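Local coordinates for Non-structural polyprotein (Sindbis virus, PDB 4GUA) that probably cleaves the viral polyprotein with its nsP2 cysteine protease, and here joins that protease to nsP3 in one uncut, zinc-binding precursor, at residues 149-154 with 596-601; 166-171 with 296-301; 172-177 with 338-343; 321-326 with 539-544. All blocks are in the same frame, centred on the assembly; numbering follows the deposited sequence.

Contact 1: residues 149-154 with 596-601. With SO4 (sulfate ion), chain F.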
loop_
_atom_site.group_PDB
_atom_site.type_symbol
_atom_site.label_atom_id
_atom_site.label_comp_id
_atom_site.label_asym_id
_atom_site.label_seq_id
_atom_site.Cartn_x
_atom_site.Cartn_y
_atom_site.Cartn_z
ATOM N N ASN A 149 2.113 15.956 -7.315
ATOM C CA ASN A 149 0.731 15.490 -7.306
ATOM C C ASN A 149 0.514 14.226 -6.487
ATOM O O ASN A 149 -0.607 13.728 -6.413
ATOM C CB ASN A 149 0.258 15.234 -8.734
ATOM C CG ASN A 149 0.977 14.069 -9.380
ATOM O OD1 ASN A 149 2.206 13.984 -9.333
ATOM N ND2 ASN A 149 0.215 13.148 -9.960
ATOM N N ARG A 150 1.573 13.719 -5.861
ATOM C CA ARG A 150 1.514 12.429 -5.177
ATOM C C ARG A 150 1.426 12.559 -3.661
ATOM O O ARG A 150 2.185 13.305 -3.046
ATOM C CB ARG A 150 2.750 11.595 -5.542
ATOM C CG ARG A 150 2.887 10.287 -4.770
ATOM C CD ARG A 150 3.825 9.318 -5.494
ATOM N NE ARG A 150 4.079 8.096 -4.731
ATOM C CZ ARG A 150 3.259 7.049 -4.694
ATOM N NH1 ARG A 150 2.117 7.060 -5.372
ATOM N NH2 ARG A 150 3.572 5.990 -3.973
ATOM N N ASN A 151 0.502 11.823 -3.055
ATOM C CA ASN A 151 0.522 11.664 -1.608
ATOM C C ASN A 151 1.466 10.522 -1.287
ATOM O O ASN A 151 1.224 9.381 -1.667
ATOM C CB ASN A 151 -0.877 11.378 -1.057
ATOM C CG ASN A 151 -1.712 12.643 -0.891
ATOM O OD1 ASN A 151 -1.202 13.767 -0.999
ATOM N ND2 ASN A 151 -3.002 12.464 -0.615
ATOM N N LEU A 152 2.539 10.834 -0.578
ATOM C CA LEU A 152 3.574 9.857 -0.293
ATOM C C LEU A 152 3.103 8.908 0.792
ATOM O O LEU A 152 2.542 9.342 1.789
ATOM C CB LEU A 152 4.855 10.567 0.138
ATOM C CG LEU A 152 5.388 11.557 -0.901
ATOM C CD1 LEU A 152 6.500 12.407 -0.312
ATOM C CD2 LEU A 152 5.868 10.828 -2.137
ATOM N N PRO A 153 3.320 7.603 0.596
ATOM C CA PRO A 153 2.856 6.619 1.575
ATOM C C PRO A 153 3.599 6.735 2.903
ATOM O O PRO A 153 3.093 6.286 3.932
ATOM C CB PRO A 153 3.166 5.279 0.905
ATOM C CG PRO A 153 4.266 5.565 -0.058
ATOM C CD PRO A 153 4.075 6.984 -0.510
ATOM N N HIS A 154 4.786 7.334 2.881
ATOM C CA HIS A 154 5.594 7.457 4.089
ATOM C C HIS A 154 6.578 8.622 3.973
ATOM O O HIS A 154 6.820 9.138 2.884
ATOM C CB HIS A 154 6.349 6.151 4.372
ATOM C CG HIS A 154 7.373 5.802 3.334
ATOM N ND1 HIS A 154 8.571 6.473 3.218
ATOM C CD2 HIS A 154 7.380 4.851 2.369
ATOM C CE1 HIS A 154 9.272 5.953 2.227
ATOM N NE2 HIS A 154 8.573 4.967 1.696
ATOM N N SER A 596 -1.942 17.367 -4.545
ATOM C CA SER A 596 -1.851 15.914 -4.461
ATOM C C SER A 596 -3.099 15.300 -3.844
ATOM O O SER A 596 -3.834 15.956 -3.114
ATOM C CB SER A 596 -0.628 15.496 -3.650
ATOM O OG SER A 596 -0.569 16.187 -2.416
ATOM N N SER A 597 -3.362 14.047 -4.200
ATOM C CA SER A 597 -4.439 13.283 -3.588
ATOM C C SER A 597 -4.002 11.823 -3.468
ATOM O O SER A 597 -2.836 11.497 -3.690
ATOM C CB SER A 597 -5.723 13.401 -4.409
ATOM O OG SER A 597 -5.551 12.911 -5.729
ATOM N N SER A 598 -4.940 10.957 -3.100
ATOM C CA SER A 598 -4.694 9.524 -3.013
ATOM C C SER A 598 -5.637 8.777 -3.952
ATOM O O SER A 598 -6.765 9.215 -4.189
ATOM C CB SER A 598 -4.912 9.032 -1.586
ATOM O OG SER A 598 -4.006 9.651 -0.691
ATOM N N PRO A 599 -5.172 7.646 -4.500
ATOM C CA PRO A 599 -5.996 6.850 -5.415
ATOM C C PRO A 599 -7.291 6.360 -4.771
ATOM O O PRO A 599 -7.246 5.780 -3.688
ATOM C CB PRO A 599 -5.090 5.664 -5.759
ATOM C CG PRO A 599 -4.069 5.619 -4.683
ATOM C CD PRO A 599 -3.852 7.037 -4.278
ATOM N N PRO A 600 -8.435 6.587 -5.434
ATOM C CA PRO A 600 -9.703 6.146 -4.844
ATOM C C PRO A 600 -9.722 4.633 -4.759
ATOM O O PRO A 600 -9.121 3.979 -5.612
ATOM C CB PRO A 600 -10.764 6.625 -5.835
ATOM C CG PRO A 600 -10.069 7.429 -6.871
ATOM C CD PRO A 600 -8.610 7.469 -6.597
ATOM N N LYS A 601 -10.399 4.074 -3.764
ATOM C CA LYS A 601 -10.485 2.628 -3.692
ATOM C C LYS A 601 -11.379 2.111 -4.814
ATOM O O LYS A 601 -12.416 2.697 -5.121
ATOM C CB LYS A 601 -10.940 2.139 -2.309
ATOM C CG LYS A 601 -12.283 2.595 -1.835
ATOM C CD LYS A 601 -12.543 2.040 -0.437
ATOM C CE LYS A 601 -11.937 2.894 0.647
ATOM N NZ LYS A 601 -13.008 3.585 1.429
HETATM S S SO4 F . -3.332 13.902 -9.504
HETATM O O1 SO4 F . -4.064 14.597 -8.448
HETATM O O2 SO4 F . -4.271 13.178 -10.358
HETATM O O3 SO4 F . -2.603 14.882 -10.312
HETATM O O4 SO4 F . -2.403 12.947 -8.897
#

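Contact 2: residues 166-171 with 296-301. With SO4 (sulfate ion), chain G.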
loop_
_atom_site.group_PDB
_atom_site.type_symbol
_atom_site.label_atom_id
_atom_site.label_comp_id
_atom_site.label_asym_id
_atom_site.label_seq_id
_atom_site.Cartn_x
_atom_site.Cartn_y
_atom_site.Cartn_z
ATOM N N GLY A 166 26.692 -1.999 11.188
ATOM C CA GLY A 166 27.047 -2.946 12.220
ATOM C C GLY A 166 27.089 -4.338 11.632
ATOM O O GLY A 166 26.896 -4.508 10.426
ATOM N N PRO A 167 27.357 -5.343 12.476
ATOM C CA PRO A 167 27.336 -6.733 12.023
ATOM C C PRO A 167 25.925 -7.187 11.653
ATOM O O PRO A 167 24.988 -7.004 12.432
ATOM C CB PRO A 167 27.852 -7.502 13.242
ATOM C CG PRO A 167 27.563 -6.623 14.401
ATOM C CD PRO A 167 27.729 -5.229 13.896
ATOM N N VAL A 168 25.791 -7.795 10.480
ATOM C CA VAL A 168 24.500 -8.259 9.995
ATOM C C VAL A 168 23.980 -9.426 10.826
ATOM O O VAL A 168 22.773 -9.682 10.853
ATOM C CB VAL A 168 24.585 -8.679 8.515
ATOM C CG1 VAL A 168 23.274 -9.287 8.054
ATOM C CG2 VAL A 168 24.961 -7.484 7.646
ATOM N N LYS A 169 24.892 -10.134 11.489
ATOM C CA LYS A 169 24.528 -11.298 12.294
ATOM C C LYS A 169 23.479 -10.965 13.358
ATOM O O LYS A 169 22.565 -11.753 13.587
ATOM C CB LYS A 169 25.769 -11.893 12.963
ATOM N N LYS A 170 23.593 -9.796 13.989
ATOM C CA LYS A 170 22.622 -9.380 15.004
ATOM C C LYS A 170 21.213 -9.401 14.412
ATOM O O LYS A 170 20.253 -9.790 15.077
ATOM C CB LYS A 170 22.952 -7.974 15.539
ATOM C CG LYS A 170 21.948 -7.417 16.579
ATOM C CD LYS A 170 21.627 -5.901 16.401
ATOM C CE LYS A 170 20.649 -5.605 15.224
ATOM N NZ LYS A 170 19.881 -4.324 15.402
ATOM N N PHE A 171 21.108 -8.998 13.149
ATOM C CA PHE A 171 19.821 -8.916 12.465
ATOM C C PHE A 171 19.313 -10.285 12.028
ATOM O O PHE A 171 18.150 -10.618 12.249
ATOM C CB PHE A 171 19.923 -7.975 11.259
ATOM C CG PHE A 171 18.618 -7.745 10.555
ATOM C CD1 PHE A 171 17.455 -7.537 11.269
ATOM C CD2 PHE A 171 18.557 -7.731 9.172
ATOM C CE1 PHE A 171 16.252 -7.328 10.618
ATOM C CE2 PHE A 171 17.358 -7.520 8.515
ATOM C CZ PHE A 171 16.204 -7.319 9.237
ATOM N N PRO A 296 17.688 -2.019 11.064
ATOM C CA PRO A 296 18.630 -2.500 12.072
ATOM C C PRO A 296 19.942 -1.754 11.988
ATOM O O PRO A 296 20.102 -0.891 11.130
ATOM C CB PRO A 296 18.840 -3.974 11.696
ATOM C CG PRO A 296 18.141 -4.196 10.389
ATOM C CD PRO A 296 17.687 -2.877 9.867
ATOM N N ASP A 297 20.870 -2.099 12.871
ATOM C CA ASP A 297 22.132 -1.389 12.979
ATOM C C ASP A 297 23.031 -1.669 11.774
ATOM O O ASP A 297 24.002 -0.952 11.544
ATOM C CB ASP A 297 22.840 -1.799 14.277
ATOM C CG ASP A 297 23.932 -0.823 14.688
ATOM O OD1 ASP A 297 23.815 0.380 14.371
ATOM O OD2 ASP A 297 24.912 -1.267 15.327
ATOM N N CYS A 298 22.686 -2.681 10.983
ATOM C CA CYS A 298 23.558 -3.123 9.894
ATOM C C CYS A 298 23.309 -2.396 8.574
ATOM O O CYS A 298 23.878 -2.761 7.548
ATOM C CB CYS A 298 23.442 -4.633 9.676
ATOM S SG CYS A 298 21.812 -5.204 9.179
ATOM N N VAL A 299 22.444 -1.387 8.598
ATOM C CA VAL A 299 22.222 -0.555 7.423
ATOM C C VAL A 299 23.436 0.337 7.165
ATOM O O VAL A 299 24.194 0.643 8.080
ATOM C CB VAL A 299 20.965 0.323 7.583
ATOM C CG1 VAL A 299 19.731 -0.545 7.708
ATOM C CG2 VAL A 299 21.092 1.236 8.788
ATOM N N SER A 300 23.651 0.693 5.904
ATOM C CA SER A 300 24.766 1.549 5.520
ATOM C C SER A 300 24.361 3.006 5.316
ATOM O O SER A 300 25.207 3.855 5.035
ATOM C CB SER A 300 25.403 1.012 4.248
ATOM O OG SER A 300 25.689 -0.367 4.401
ATOM N N SER A 301 23.072 3.301 5.443
ATOM C CA SER A 301 22.603 4.668 5.265
ATOM C C SER A 301 21.280 4.875 5.972
ATOM O O SER A 301 20.618 3.917 6.374
ATOM C CB SER A 301 22.452 4.995 3.779
ATOM O OG SER A 301 21.281 4.402 3.242
HETATM S S SO4 G . 29.132 -8.666 8.549
HETATM O O1 SO4 G . 28.102 -8.450 9.559
HETATM O O2 SO4 G . 28.649 -8.209 7.248
HETATM O O3 SO4 G . 30.336 -7.922 8.904
HETATM O O4 SO4 G . 29.445 -10.090 8.484
#

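Contact 3: residues 172-177 with 338-343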
loop_
_atom_site.group_PDB
_atom_site.type_symbol
_atom_site.label_atom_id
_atom_site.label_comp_id
_atom_site.label_asym_id
_atom_site.label_seq_id
_atom_site.Cartn_x
_atom_site.Cartn_y
_atom_site.Cartn_z
ATOM N N LEU A 172 20.180 -11.083 11.416
ATOM C CA LEU A 172 19.778 -12.405 10.947
ATOM C C LEU A 172 19.364 -13.312 12.106
ATOM O O LEU A 172 18.554 -14.224 11.923
ATOM C CB LEU A 172 20.889 -13.055 10.116
ATOM C CG LEU A 172 21.087 -12.479 8.707
ATOM C CD1 LEU A 172 22.169 -13.225 7.948
ATOM C CD2 LEU A 172 19.791 -12.525 7.925
ATOM N N ASN A 173 19.920 -13.072 13.292
ATOM C CA ASN A 173 19.556 -13.868 14.463
ATOM C C ASN A 173 18.125 -13.615 14.924
ATOM O O ASN A 173 17.580 -14.383 15.712
ATOM C CB ASN A 173 20.532 -13.629 15.619
ATOM C CG ASN A 173 21.851 -14.351 15.422
ATOM O OD1 ASN A 173 21.959 -15.247 14.584
ATOM N ND2 ASN A 173 22.865 -13.964 16.192
ATOM N N GLN A 174 17.508 -12.551 14.421
ATOM C CA GLN A 174 16.119 -12.271 14.752
ATOM C C GLN A 174 15.166 -13.148 13.949
ATOM O O GLN A 174 13.949 -13.085 14.128
ATOM C CB GLN A 174 15.785 -10.797 14.541
ATOM C CG GLN A 174 16.512 -9.879 15.493
ATOM C CD GLN A 174 15.593 -9.404 16.598
ATOM O OE1 GLN A 174 15.698 -9.854 17.742
ATOM N NE2 GLN A 174 14.658 -8.520 16.257
ATOM N N PHE A 175 15.714 -13.943 13.040
ATOM C CA PHE A 175 14.898 -14.874 12.278
ATOM C C PHE A 175 15.248 -16.287 12.721
ATOM O O PHE A 175 16.408 -16.605 12.959
ATOM C CB PHE A 175 15.102 -14.650 10.781
ATOM C CG PHE A 175 14.807 -13.247 10.363
ATOM C CD1 PHE A 175 13.510 -12.848 10.110
ATOM C CD2 PHE A 175 15.818 -12.311 10.277
ATOM C CE1 PHE A 175 13.231 -11.542 9.750
ATOM C CE2 PHE A 175 15.545 -11.007 9.913
ATOM C CZ PHE A 175 14.249 -10.624 9.651
ATOM N N LYS A 176 14.220 -17.120 12.840
ATOM C CA LYS A 176 14.311 -18.378 13.572
ATOM C C LYS A 176 14.895 -19.505 12.718
ATOM O O LYS A 176 15.171 -20.593 13.214
ATOM C CB LYS A 176 12.928 -18.790 14.110
ATOM C CG LYS A 176 11.710 -18.074 13.493
ATOM C CD LYS A 176 11.543 -16.600 13.941
ATOM C CE LYS A 176 10.394 -15.898 13.205
ATOM N NZ LYS A 176 10.508 -15.913 11.705
ATOM N N HIS A 177 15.104 -19.226 11.438
ATOM C CA HIS A 177 15.536 -20.236 10.478
ATOM C C HIS A 177 17.057 -20.398 10.434
ATOM O O HIS A 177 17.795 -19.411 10.439
ATOM C CB HIS A 177 15.000 -19.867 9.099
ATOM C CG HIS A 177 13.575 -19.414 9.117
ATOM N ND1 HIS A 177 12.513 -20.292 9.174
ATOM C CD2 HIS A 177 13.036 -18.172 9.111
ATOM C CE1 HIS A 177 11.382 -19.611 9.184
ATOM N NE2 HIS A 177 11.670 -18.322 9.149
ATOM N N ASP A 338 11.350 1.571 16.222
ATOM C CA ASP A 338 12.584 0.829 16.374
ATOM C C ASP A 338 13.213 0.767 14.964
ATOM O O ASP A 338 14.224 1.427 14.737
ATOM C CB ASP A 338 12.371 -0.546 17.049
ATOM C CG ASP A 338 11.069 -0.623 17.874
ATOM O OD1 ASP A 338 10.551 0.426 18.301
ATOM O OD2 ASP A 338 10.568 -1.747 18.098
ATOM N N GLY A 339 12.640 0.036 14.002
ATOM C CA GLY A 339 11.787 -1.117 14.234
ATOM C C GLY A 339 12.730 -2.307 14.134
ATOM O O GLY A 339 13.905 -2.088 13.844
ATOM N N VAL A 340 12.266 -3.539 14.354
ATOM C CA VAL A 340 13.151 -4.716 14.229
ATOM C C VAL A 340 12.287 -5.976 14.067
ATOM O O VAL A 340 11.089 -5.970 14.367
ATOM C CB VAL A 340 14.199 -4.873 15.406
ATOM C CG1 VAL A 340 15.491 -5.583 14.932
ATOM C CG2 VAL A 340 14.642 -3.530 15.932
ATOM N N GLY A 341 12.926 -7.047 13.599
ATOM C CA GLY A 341 12.272 -8.202 12.999
ATOM C C GLY A 341 11.866 -9.368 13.889
ATOM O O GLY A 341 11.850 -10.508 13.415
ATOM N N ALA A 342 11.577 -9.127 15.168
ATOM C CA ALA A 342 10.929 -10.162 15.970
ATOM C C ALA A 342 9.480 -10.279 15.474
ATOM O O ALA A 342 8.857 -9.281 15.088
ATOM C CB ALA A 342 10.973 -9.821 17.435
ATOM N N ALA A 343 8.944 -11.494 15.514
ATOM C CA ALA A 343 7.681 -11.813 14.850
ATOM C C ALA A 343 6.485 -11.823 15.785
ATOM O O ALA A 343 6.460 -12.596 16.743
ATOM C CB ALA A 343 7.792 -13.147 14.146
#

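Contact 4: residues 321-326 with 539-544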
loop_
_atom_site.group_PDB
_atom_site.type_symbol
_atom_site.label_atom_id
_atom_site.label_comp_id
_atom_site.label_asym_id
_atom_site.label_seq_id
_atom_site.Cartn_x
_atom_site.Cartn_y
_atom_site.Cartn_z
ATOM N N THR A 321 -3.649 -3.772 2.170
ATOM C CA THR A 321 -3.676 -2.316 2.170
ATOM C C THR A 321 -2.490 -1.803 2.978
ATOM O O THR A 321 -2.127 -2.405 3.985
ATOM C CB THR A 321 -5.005 -1.783 2.739
ATOM O OG1 THR A 321 -5.135 -2.156 4.119
ATOM C CG2 THR A 321 -6.180 -2.351 1.953
ATOM N N PRO A 322 -1.855 -0.709 2.518
ATOM C CA PRO A 322 -0.614 -0.299 3.179
ATOM C C PRO A 322 -0.787 0.610 4.394
ATOM O O PRO A 322 0.061 1.472 4.610
ATOM C CB PRO A 322 0.090 0.490 2.078
ATOM C CG PRO A 322 -1.048 1.157 1.359
ATOM C CD PRO A 322 -2.175 0.153 1.367
ATOM N N HIS A 323 -1.799 0.384 5.218
ATOM C CA HIS A 323 -2.033 1.263 6.354
ATOM C C HIS A 323 -0.931 1.013 7.360
ATOM O O HIS A 323 -0.212 1.925 7.779
ATOM C CB HIS A 323 -3.400 0.997 6.961
ATOM C CG HIS A 323 -4.535 1.298 6.034
ATOM N ND1 HIS A 323 -4.931 0.436 5.033
ATOM C CD2 HIS A 323 -5.369 2.363 5.965
ATOM C CE1 HIS A 323 -5.953 0.962 4.382
ATOM N NE2 HIS A 323 -6.239 2.129 4.928
ATOM N N HIS A 324 -0.815 -0.252 7.742
ATOM C CA HIS A 324 0.181 -0.683 8.700
ATOM C C HIS A 324 1.584 -0.354 8.232
ATOM O O HIS A 324 2.327 0.336 8.914
ATOM C CB HIS A 324 0.077 -2.182 8.906
ATOM C CG HIS A 324 1.214 -2.756 9.685
ATOM N ND1 HIS A 324 1.935 -3.846 9.251
ATOM C CD2 HIS A 324 1.764 -2.387 10.865
ATOM C CE1 HIS A 324 2.877 -4.126 10.134
ATOM N NE2 HIS A 324 2.794 -3.256 11.123
ATOM N N LEU A 325 1.943 -0.856 7.059
ATOM C CA LEU A 325 3.297 -0.701 6.563
ATOM C C LEU A 325 3.669 0.774 6.429
ATOM O O LEU A 325 4.772 1.172 6.796
ATOM C CB LEU A 325 3.449 -1.417 5.221
ATOM C CG LEU A 325 4.883 -1.613 4.740
ATOM C CD1 LEU A 325 5.724 -2.307 5.800
ATOM C CD2 LEU A 325 4.894 -2.403 3.447
ATOM N N ASN A 326 2.745 1.591 5.931
ATOM C CA ASN A 326 2.991 3.028 5.848
ATOM C C ASN A 326 3.360 3.594 7.208
ATOM O O ASN A 326 4.361 4.293 7.349
ATOM C CB ASN A 326 1.756 3.766 5.333
ATOM C CG ASN A 326 1.581 3.642 3.840
ATOM O OD1 ASN A 326 2.237 2.831 3.183
ATOM N ND2 ASN A 326 0.677 4.443 3.292
ATOM N N LYS A 539 -4.585 -4.895 -6.966
ATOM C CA LYS A 539 -4.541 -3.790 -6.014
ATOM C C LYS A 539 -5.915 -3.126 -5.843
ATOM O O LYS A 539 -6.771 -3.207 -6.721
ATOM C CB LYS A 539 -3.507 -2.749 -6.443
ATOM C CG LYS A 539 -3.933 -1.917 -7.644
ATOM C CD LYS A 539 -2.892 -0.872 -7.996
ATOM C CE LYS A 539 -1.935 -1.379 -9.056
ATOM N NZ LYS A 539 -1.158 -0.259 -9.630
ATOM N N LEU A 540 -6.116 -2.493 -4.689
ATOM C CA LEU A 540 -7.423 -1.992 -4.283
ATOM C C LEU A 540 -7.667 -0.491 -4.509
ATOM O O LEU A 540 -8.735 0.030 -4.156
ATOM C CB LEU A 540 -7.651 -2.354 -2.817
ATOM C CG LEU A 540 -7.765 -3.867 -2.601
ATOM C CD1 LEU A 540 -7.693 -4.223 -1.134
ATOM C CD2 LEU A 540 -9.044 -4.419 -3.225
ATOM N N TYR A 541 -6.685 0.192 -5.091
ATOM C CA TYR A 541 -6.788 1.627 -5.353
ATOM C C TYR A 541 -6.268 1.950 -6.747
ATOM O O TYR A 541 -5.245 1.427 -7.174
ATOM C CB TYR A 541 -5.976 2.426 -4.320
ATOM C CG TYR A 541 -6.197 2.012 -2.881
ATOM C CD1 TYR A 541 -7.241 2.548 -2.140
ATOM C CD2 TYR A 541 -5.349 1.106 -2.258
ATOM C CE1 TYR A 541 -7.444 2.181 -0.823
ATOM C CE2 TYR A 541 -5.545 0.732 -0.937
ATOM C CZ TYR A 541 -6.592 1.271 -0.225
ATOM O OH TYR A 541 -6.796 0.907 1.088
ATOM N N SER A 542 -6.969 2.809 -7.467
ATOM C CA SER A 542 -6.492 3.232 -8.775
ATOM C C SER A 542 -7.069 4.584 -9.184
ATOM O O SER A 542 -8.155 4.963 -8.745
ATOM C CB SER A 542 -6.853 2.180 -9.824
ATOM O OG SER A 542 -6.196 2.452 -11.044
ATOM N N TYR A 543 -6.336 5.313 -10.020
ATOM C CA TYR A 543 -6.888 6.505 -10.661
ATOM C C TYR A 543 -7.512 6.191 -12.028
ATOM O O TYR A 543 -8.142 7.056 -12.635
ATOM C CB TYR A 543 -5.816 7.575 -10.832
ATOM C CG TYR A 543 -5.469 8.320 -9.564
ATOM C CD1 TYR A 543 -6.277 9.350 -9.107
ATOM C CD2 TYR A 543 -4.316 8.024 -8.847
ATOM C CE1 TYR A 543 -5.965 10.040 -7.972
ATOM C CE2 TYR A 543 -3.997 8.712 -7.709
ATOM C CZ TYR A 543 -4.823 9.724 -7.275
ATOM O OH TYR A 543 -4.521 10.431 -6.134
ATOM N N PHE A 544 -7.311 4.969 -12.519
ATOM C CA PHE A 544 -7.880 4.556 -13.796
ATOM C C PHE A 544 -7.431 5.444 -14.941
ATOM O O PHE A 544 -8.167 5.636 -15.909
ATOM C CB PHE A 544 -9.409 4.528 -13.723
ATOM C CG PHE A 544 -9.932 3.455 -12.834
ATOM C CD1 PHE A 544 -10.117 2.174 -13.322
ATOM C CD2 PHE A 544 -10.194 3.710 -11.498
ATOM C CE1 PHE A 544 -10.574 1.165 -12.499
ATOM C CE2 PHE A 544 -10.655 2.707 -10.668
ATOM C CZ PHE A 544 -10.844 1.432 -11.168
#

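Contact 1: residues 149-154 with 596-601
R150 and S597 form a single backbone bridge, their CA atoms 6.2 Å apart, closed by a weak bond from N151 N to S597 O (3.4 Å) and accompanied by a CA-H...O contact of 3.2 Å between S596 CA and N149 O. The carboxamide of N151 does most of the work, since it offers a donor and an acceptor at once. Its ND2 gives a nearly straight hydrogen bond to S598 OG (3.0 Å, 170°), with the hydroxyl lying almost in the amide plane. Its OD1 receives S596 OG at 2.9 Å, a donor tilted 26° from the carbonyl plane. Bonds at both ends should fix the rotation of this buried amide, and CG, anti to the carbonyl carbon (chi1 -81°), starts it toward the serines. Small hydroxyl residues suit the other side because they reach the amide without bulk. R150 points its CB away from the serines; its NE bonds to A273 O and its NH2 to E278. S597 OG bonds to Y543. At the margin N149 ND2 donates to D67 and to sulfate oxygen O4 (2.8 Å). The bridge joins the protease-region segment, whose strand 151-152 pairs with 662-663, to loop 596-601 of the nsP3 zinc-binding region.

Contact 2: residues 166-171 with 296-301
The ring of F171 carries P296 on one face: CG of the proline sits 3.5 Å from the ring centroid and only 9° off its normal, a CH-pi contact over the centre. C298 SG approaches the same ring obliquely, 5.0 Å from the centroid, as a sulfur-aromatic contact. Y306 also meets the ring, while F175 makes an edge-to-face pair with it. F171 CG lies anti to the backbone N (chi1 -176°), starting the ring off toward the turn. Proline fits the place because its rigid ring lays an aliphatic CG-H on the pi cloud. This turn, type I from P296 to V299, connects the two antiparallel strands 288-294 and 305-312 at the end of a seven-stranded sheet of order 3-2-1-4-5-7-6, the methyltransferase-like fold, and helix 169-172 packs against it just ahead of strand 179-183. Two backbones are tied where G166 N donates to D297 O (2.9 Å, 166°), from above the carbonyl plane. Having no side chain, G166 can bring its CA within 4.1 Å of D297 OD2. V168 CG2 touches C298 CB at 3.8 Å, and V168 N binds sulfate O1, an ion also held by E189 N. K170 has NZ 3.5 Å from D297 N, without a hydrogen bond, and near P296 CB; D297 OD2, at 5.9 Å from NZ, could at most add a long-range attraction.

Contact 3: residues 172-177 with 338-343
Q174 and V340 cross at about a right angle, with the amide end of the glutamine, NE2, against V340 CG1 at 3.3 Å. Q174 CG stands anti to the carbonyl carbon (chi1 -66°), a bend at chi2 (-103°) sets CD, and the amide ends beside V340 and A342. There NE2 comes to 3.3 Å from A342 N, two donors side by side with no bond between them; at this resolution the two ends of the amide are hard to tell apart. A342 CB is 4.1 Å from the same NE2. A long flexible residue suits this partly exposed edge, where contact is by van der Waals touch. The sequence from G339 to A343 matches the alphavirus nsP2/nsP3 processing site, probably cut between A342 and A343, and it is intact here, running as an irregular linker, poorly ordered at G341, from helix 323-333 toward strand 346-349 of the macro domain. G341, just before A342, would be the P2 glycine that alphavirus nsP2 cleavage sites carry. F175 follows in a type I turn, L172 to F175, that is closed by F175 N to L172 O (3.1 Å). Its CE1 lies 4.1 Å from G341 O, at an oblique angle to the ring, and that oxygen is hydrogen-bonded by R310 NH2. The same ring packs on I308, V266 and L224 of the sheet. K176 CE lies 3.9 Å from A343 CB, an aliphatic touch beyond the probable cleavage point.

Contact 4: residues 321-326 with 539-544
At the start of helix 323-333, T321 and P322 meet Y541 of the nsP3 zinc-binding region, with P322 in the N-cap position. Y541 projects from its loop so that its hydroxyl end reaches two residues at once: OH is 3.4 Å from T321 CG2 and 3.4 Å from H323 CE1. Threonine and tyrosine cross at about a right angle, and OH lies oblique to the imidazole. These are touches and not hydrogen bonds. The histidine is held by others: its ND1 pairs with T321 OG1 (2.8 Å), and its NE2 bonds to H657 O. Both ring nitrogens are thus engaged, which should fix the ring rotation. T321 suits this double role, because OG1 sits between the backbone N and the carbonyl carbon (chi1 64°) while CG2 is turned to the other segment, where L540 CD1 meets it at 3.9 Å. P322 slides past the tyrosine in the opposite direction, with CD 4.1 Å from Y541 CE2. L540 also places its own CB over one face of the Y541 ring, 4.1 Å above the plane and toward the rim. Further on, S542 OG accepts F544 N (3.1 Å, 158°) in an ST turn that shapes the loop. With its partly exposed tyrosine, this is a small, buried interdomain packing contact at the first turn of helix 323-333, between the end of nsP2 and the zinc-binding region of nsP3.

Contacts 1 and 4 are neighbours, centres 9 Å apart, joined by S597 OG to Y543 OH and by P600 O to S542 N. Both bring the zinc-binding region of nsP3 onto nsP2, contact 1 at strand 151-152 and contact 4 at helix 323-333. Contacts 2 and 3 lie together, centres 12 Å apart, on consecutive residues of 166-177 beside the seven-stranded sheet, their centres 32 and 31 Å from that of contact 1. Along the chain, residues 149-154 come first and 596-601 last, so the other three contacts fall between them. Contact 3 alternates with contacts 2 and 4. Of the four, contact 3 alone includes the probable processing linker 338-343; contacts 1 and 4 join nsP2 to nsP3 elsewhere.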